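Local coordinates for conserved domain protein (Porphyromonas gingivalis, PDB 3PNN) that probably acts as a cytoplasmic glycosyltransferase that forms glycosidic linkages, built on a Rossmann-like alpha/beta/alpha fold, at residues 95-100 and 243-248; 177-182 and 264-269. All coordinates share one frame; numbering follows the deposited sequence.

In the fold
The segments alternate along the chain: 95-100 and 177-182 are followed by their partners, 243-248 and 264-269, in the same order, so the two contacts interlock in sequence. Their centres lie 30 Å apart, with nearest atoms about 8 Å from each other. Contact 1 joins two loops at the periphery, one ahead of helix 103-108 and the other between helices 223-239 and 249-259. Contact 2 lies between strands 179-191 and 263-268. Helix 249-259 runs from one to the other: its N-cap residue, F248, ends the segment 243-248, and V253 and I257 further along it pack on L179 and V264, so the helix that starts at the 243-248 loop of this Rossmann-like fold packs on contact 2.

Contact 1 (95-100 and 243-248); sequences EGREKP and PKSEFF
The guanidinium of R97 lies between its own loop and the 243-248 loop and bonds to backbone carbonyls of both. CG lies anti to the backbone N (chi1 -177°), and a bend at chi2 (86°) turns the chain across to S245. There the group binds end-on: NH2 reaches S245 O at 2.7 Å, nearly along the C=O axis and with an N-H...O angle of 163°, while NH1 meets S245 OG at 3.2 Å. The side-on edge turns back to its own loop, where NE donates to a lone pair of K99 O at 2.7 Å. NH2 also donates to K99 O, at 3.0 Å, but from above that carbonyl's plane. These partners lie close to the guanidinium plane, which fixes the rotation of the group. P243 O lies over one face of the R97 guanidinium, 3.4 Å above the plane and off its centre. R97 also makes a cation-pi contact with W101. A buried charge thus ties the loop before helix 103-108 to the one leading from helix 223-239 into helix 249-259, in a Rossmann-like alpha/beta/alpha protein. S245 OG stands between its backbone N and carbonyl carbon and also bonds to H239 O near the end of helix 223-239. Farther out, K99 runs extended along the backbone of K244, with K99 CD 3.9 Å from K244 CA. The K99 and E246 side chains cross at about a right angle, and E246 OE2 lies beside the end of the lysine, 3.5 Å from K99 CE and 3.6 Å from K99 NZ, a salt bridge of long reach. Water 2 donates to both P100 O and E246 OE1, and water 1 joins E98 N to P243 O.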
loop_
_atom_site.group_PDB
_atom_site.type_symbol
_atom_site.label_atom_id
_atom_site.label_comp_id
_atom_site.label_asym_id
_atom_site.label_seq_id
_atom_site.Cartn_x
_atom_site.Cartn_y
_atom_site.Cartn_z
ATOM N N GLU A 95 11.666 -25.801 -4.940
ATOM C CA GLU A 95 12.352 -25.860 -6.227
ATOM C C GLU A 95 11.609 -25.109 -7.331
ATOM O O GLU A 95 12.212 -24.345 -8.090
ATOM C CB GLU A 95 12.568 -27.319 -6.646
ATOM C CG GLU A 95 13.434 -27.486 -7.884
ATOM C CD GLU A 95 14.855 -27.000 -7.665
ATOM O OE1 GLU A 95 15.468 -27.391 -6.650
ATOM O OE2 GLU A 95 15.359 -26.228 -8.511
ATOM N N GLY A 96 10.300 -25.329 -7.417
ATOM C CA GLY A 96 9.514 -24.783 -8.510
ATOM C C GLY A 96 8.977 -23.378 -8.307
ATOM O O GLY A 96 8.423 -22.783 -9.233
ATOM N N ARG A 97 9.145 -22.839 -7.102
ATOM C CA ARG A 97 8.589 -21.529 -6.767
ATOM C C ARG A 97 9.214 -20.377 -7.563
ATOM O O ARG A 97 10.436 -20.227 -7.613
ATOM C CB ARG A 97 8.716 -21.261 -5.265
ATOM C CG ARG A 97 8.089 -19.947 -4.824
ATOM C CD ARG A 97 6.603 -20.090 -4.530
ATOM N NE ARG A 97 5.960 -18.782 -4.416
ATOM C CZ ARG A 97 4.809 -18.556 -3.785
ATOM N NH1 ARG A 97 4.158 -19.550 -3.189
ATOM N NH2 ARG A 97 4.312 -17.329 -3.748
ATOM N N GLU A 98 8.363 -19.562 -8.180
ATOM C CA GLU A 98 8.821 -18.388 -8.914
ATOM C C GLU A 98 8.042 -17.130 -8.522
ATOM O O GLU A 98 8.572 -16.022 -8.578
ATOM C CB GLU A 98 8.738 -18.623 -10.425
ATOM C CG GLU A 98 7.371 -19.084 -10.915
ATOM C CD GLU A 98 7.428 -19.723 -12.295
ATOM O OE1 GLU A 98 8.431 -19.512 -13.015
ATOM O OE2 GLU A 98 6.468 -20.439 -12.661
ATOM N N LYS A 99 6.787 -17.310 -8.127
ATOM C CA LYS A 99 5.935 -16.196 -7.741
ATOM C C LYS A 99 6.364 -15.607 -6.393
ATOM O O LYS A 99 6.569 -16.342 -5.430
ATOM C CB LYS A 99 4.485 -16.666 -7.669
ATOM C CG LYS A 99 3.505 -15.591 -7.250
ATOM C CD LYS A 99 2.081 -16.077 -7.444
ATOM C CE LYS A 99 1.085 -14.940 -7.344
ATOM N NZ LYS A 99 -0.229 -15.325 -7.934
ATOM N N PRO A 100 6.519 -14.275 -6.329
ATOM C CA PRO A 100 6.906 -13.622 -5.072
ATOM C C PRO A 100 5.927 -13.936 -3.946
ATOM O O PRO A 100 4.734 -14.130 -4.191
ATOM C CB PRO A 100 6.861 -12.130 -5.417
ATOM C CG PRO A 100 7.151 -12.094 -6.909
ATOM C CD PRO A 100 6.507 -13.343 -7.468
ATOM N N PRO A 243 2.345 -23.370 -5.219
ATOM C CA PRO A 243 3.004 -22.590 -6.270
ATOM C C PRO A 243 2.608 -21.117 -6.266
ATOM O O PRO A 243 3.441 -20.269 -6.598
ATOM C CB PRO A 243 2.504 -23.249 -7.565
ATOM C CG PRO A 243 1.879 -24.538 -7.145
ATOM C CD PRO A 243 1.358 -24.306 -5.775
ATOM N N LYS A 244 1.361 -20.818 -5.909
ATOM C CA LYS A 244 0.846 -19.455 -6.050
ATOM C C LYS A 244 0.300 -18.831 -4.756
ATOM O O LYS A 244 -0.352 -17.781 -4.789
ATOM C CB LYS A 244 -0.215 -19.412 -7.154
ATOM C CG LYS A 244 0.219 -20.132 -8.425
ATOM C CD LYS A 244 -0.844 -20.094 -9.510
ATOM C CE LYS A 244 -0.753 -18.825 -10.343
ATOM N NZ LYS A 244 -1.529 -18.945 -11.612
ATOM N N SER A 245 0.572 -19.465 -3.621
ATOM C CA SER A 245 0.116 -18.938 -2.337
ATOM C C SER A 245 0.778 -17.590 -2.051
ATOM O O SER A 245 1.923 -17.368 -2.447
ATOM C CB SER A 245 0.414 -19.929 -1.213
ATOM O OG SER A 245 1.784 -20.293 -1.209
ATOM N N GLU A 246 0.054 -16.697 -1.372
ATOM C CA GLU A 246 0.553 -15.349 -1.094
ATOM C C GLU A 246 0.251 -14.898 0.325
ATOM O O GLU A 246 -0.810 -15.201 0.874
ATOM C CB GLU A 246 -0.034 -14.330 -2.069
ATOM C CG GLU A 246 0.561 -14.388 -3.466
ATOM C CD GLU A 246 -0.015 -13.312 -4.368
ATOM O OE1 GLU A 246 0.612 -12.235 -4.490
ATOM O OE2 GLU A 246 -1.103 -13.541 -4.940
ATOM N N PHE A 247 1.191 -14.152 0.894
ATOM C CA PHE A 247 1.118 -13.665 2.271
ATOM C C PHE A 247 0.831 -12.174 2.219
ATOM O O PHE A 247 1.731 -11.375 1.935
ATOM C CB PHE A 247 2.471 -13.947 2.938
ATOM C CG PHE A 247 2.524 -13.654 4.414
ATOM C CD1 PHE A 247 1.670 -14.292 5.300
ATOM C CD2 PHE A 247 3.483 -12.785 4.921
ATOM C CE1 PHE A 247 1.739 -14.042 6.670
ATOM C CE2 PHE A 247 3.563 -12.531 6.292
ATOM C CZ PHE A 247 2.689 -13.157 7.165
ATOM N N PHE A 248 -0.428 -11.807 2.477
ATOM C CA PHE A 248 -0.942 -10.448 2.250
ATOM C C PHE A 248 -1.103 -9.650 3.536
ATOM O O PHE A 248 -1.431 -10.214 4.577
ATOM C CB PHE A 248 -2.328 -10.513 1.601
ATOM C CG PHE A 248 -2.322 -11.008 0.187
ATOM C CD1 PHE A 248 -1.695 -10.283 -0.811
ATOM C CD2 PHE A 248 -2.972 -12.183 -0.147
ATOM C CE1 PHE A 248 -1.696 -10.730 -2.119
ATOM C CE2 PHE A 248 -2.979 -12.638 -1.454
ATOM C CZ PHE A 248 -2.340 -11.908 -2.439
HETATM O O HOH W 1 5.445 -20.003 -8.487
HETATM O O HOH W 2 3.232 -12.091 -5.104
#

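Contact 2 (177-182 and 264-269)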
loop_
_atom_site.group_PDB
_atom_site.type_symbol
_atom_site.label_atom_id
_atom_site.label_comp_id
_atom_site.label_asym_id
_atom_site.label_seq_id
_atom_site.Cartn_x
_atom_site.Cartn_y
_atom_site.Cartn_z
ATOM N N HIS A 177 -14.480 3.785 15.679
ATOM C CA HIS A 177 -13.592 3.946 14.530
ATOM C C HIS A 177 -12.455 2.919 14.519
ATOM O O HIS A 177 -11.387 3.181 13.979
ATOM C CB HIS A 177 -13.026 5.368 14.479
ATOM C CG HIS A 177 -14.071 6.415 14.236
ATOM N ND1 HIS A 177 -15.134 6.615 15.090
ATOM C CD2 HIS A 177 -14.228 7.304 13.229
ATOM C CE1 HIS A 177 -15.896 7.588 14.624
ATOM N NE2 HIS A 177 -15.368 8.024 13.496
ATOM N N LEU A 178 -12.695 1.751 15.108
ATOM C CA LEU A 178 -11.699 0.686 15.115
ATOM C C LEU A 178 -12.075 -0.414 14.133
ATOM O O LEU A 178 -13.241 -0.828 14.058
ATOM C CB LEU A 178 -11.541 0.096 16.516
ATOM C CG LEU A 178 -10.986 1.049 17.576
ATOM C CD1 LEU A 178 -11.066 0.368 18.950
ATOM C CD2 LEU A 178 -9.548 1.460 17.242
ATOM N N LEU A 179 -11.076 -0.869 13.385
ATOM C CA LEU A 179 -11.229 -1.937 12.404
ATOM C C LEU A 179 -11.518 -3.245 13.129
ATOM O O LEU A 179 -10.773 -3.642 14.030
ATOM C CB LEU A 179 -9.930 -2.078 11.589
ATOM C CG LEU A 179 -9.973 -3.008 10.379
ATOM C CD1 LEU A 179 -11.020 -2.497 9.404
ATOM C CD2 LEU A 179 -8.582 -3.142 9.700
ATOM N N THR A 180 -12.598 -3.919 12.763
ATOM C CA THR A 180 -12.895 -5.198 13.404
ATOM C C THR A 180 -12.682 -6.342 12.426
ATOM O O THR A 180 -12.626 -7.502 12.826
ATOM C CB THR A 180 -14.333 -5.259 13.960
ATOM O OG1 THR A 180 -15.260 -5.131 12.879
ATOM C CG2 THR A 180 -14.570 -4.146 14.965
ATOM N N GLY A 181 -12.559 -6.012 11.144
ATOM C CA GLY A 181 -12.320 -7.027 10.132
ATOM C C GLY A 181 -11.997 -6.412 8.787
ATOM O O GLY A 181 -12.522 -5.362 8.434
ATOM N N VAL A 182 -11.124 -7.065 8.027
ATOM C CA VAL A 182 -10.866 -6.650 6.663
ATOM C C VAL A 182 -10.636 -7.883 5.790
ATOM O O VAL A 182 -9.879 -8.795 6.151
ATOM C CB VAL A 182 -9.684 -5.646 6.587
ATOM C CG1 VAL A 182 -8.431 -6.227 7.244
ATOM C CG2 VAL A 182 -9.416 -5.240 5.153
ATOM N N VAL A 264 -6.609 -1.216 15.292
ATOM C CA VAL A 264 -6.287 -0.416 14.122
ATOM C C VAL A 264 -7.322 0.695 14.053
ATOM O O VAL A 264 -8.506 0.421 13.878
ATOM C CB VAL A 264 -6.340 -1.257 12.819
ATOM C CG1 VAL A 264 -6.051 -0.370 11.596
ATOM C CG2 VAL A 264 -5.346 -2.443 12.883
ATOM N N GLU A 265 -6.893 1.942 14.216
ATOM C CA GLU A 265 -7.832 3.054 14.067
ATOM C C GLU A 265 -7.984 3.389 12.591
ATOM O O GLU A 265 -6.990 3.521 11.868
ATOM C CB GLU A 265 -7.380 4.305 14.840
ATOM C CG GLU A 265 -8.315 5.508 14.563
ATOM C CD GLU A 265 -7.918 6.801 15.286
ATOM O OE1 GLU A 265 -6.867 6.839 15.956
ATOM O OE2 GLU A 265 -8.677 7.790 15.184
ATOM N N VAL A 266 -9.225 3.537 12.141
ATOM C CA VAL A 266 -9.489 3.893 10.750
ATOM C C VAL A 266 -9.622 5.416 10.633
ATOM O O VAL A 266 -10.507 6.017 11.250
ATOM C CB VAL A 266 -10.771 3.217 10.211
ATOM C CG1 VAL A 266 -11.029 3.641 8.748
ATOM C CG2 VAL A 266 -10.657 1.702 10.313
ATOM N N LEU A 267 -8.735 6.033 9.858
ATOM C CA LEU A 267 -8.700 7.489 9.741
ATOM C C LEU A 267 -9.502 7.890 8.513
ATOM O O LEU A 267 -9.159 7.520 7.400
ATOM C CB LEU A 267 -7.251 7.972 9.617
ATOM C CG LEU A 267 -6.303 7.432 10.702
ATOM C CD1 LEU A 267 -4.842 7.697 10.325
ATOM C CD2 LEU A 267 -6.618 8.059 12.064
ATOM N N ASP A 268 -10.581 8.641 8.717
ATOM C CA ASP A 268 -11.477 8.983 7.610
ATOM C C ASP A 268 -11.013 10.242 6.870
ATOM O O ASP A 268 -11.529 11.330 7.108
ATOM C CB ASP A 268 -12.915 9.163 8.131
ATOM C CG ASP A 268 -13.960 9.194 7.003
ATOM O OD1 ASP A 268 -13.596 8.993 5.821
ATOM O OD2 ASP A 268 -15.157 9.411 7.309
ATOM N N THR A 269 -10.061 10.094 5.961
ATOM C CA THR A 269 -9.502 11.256 5.260
ATOM C C THR A 269 -10.521 11.929 4.352
ATOM O O THR A 269 -11.468 11.290 3.891
ATOM C CB THR A 269 -8.254 10.857 4.421
ATOM O OG1 THR A 269 -7.718 12.018 3.775
ATOM C CG2 THR A 269 -8.628 9.824 3.357
HETATM O O HOH W 3 -8.949 -2.650 15.782
#
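L178 and E265 form a single antiparallel bridge as a non-hydrogen-bonded pair, with straight bonds on either side of it. V266 N donates to H177 O at 2.9 Å, and L179 N donates to V264 O at 2.9 Å, each nearly along the C=O axis. Between them the backbones come close enough for a CA-H...O contact, L178 CA to V264 O at 3.4 Å. Beyond L179 a water completes the pairing, donating to L179 O and accepting from V264 N. The side chains follow from this register. L178 has CG anti to its carbonyl carbon (chi1 -65°), which brings CD2 back over the other strand, 3.9 Å from E265 CA. E265 itself is fully extended, CG anti to the backbone N (chi1 175°); its CG passes H177 O, and its carboxylate forms a salt bridge with K138 of helix 129-140. L179 points toward the partner strand, and with CG anti to the backbone N (chi1 -171°) it is CB that meets the valines: 3.9 Å to V264 CB and 4.1 Å to V266 CG2. Both valines hold CG1 anti to the backbone N, so CG2 falls beside the N. L179 and V264 share V253 and I257 of helix 249-259 as neighbours, and V266 rests on V173, giving a buried apolar cluster of L179, V264 and V266. H177, in a left-handed backbone conformation, turns the chain between strands 166-173 and 179-191, with V266 O near the plane of its ring at the edge. The hairpin made by those two strands, interrupted by a classic beta bulge where T180 and G181 face Q172, meets strand 263-268 of the Rossmann-like alpha/beta/alpha fold here by its turn end.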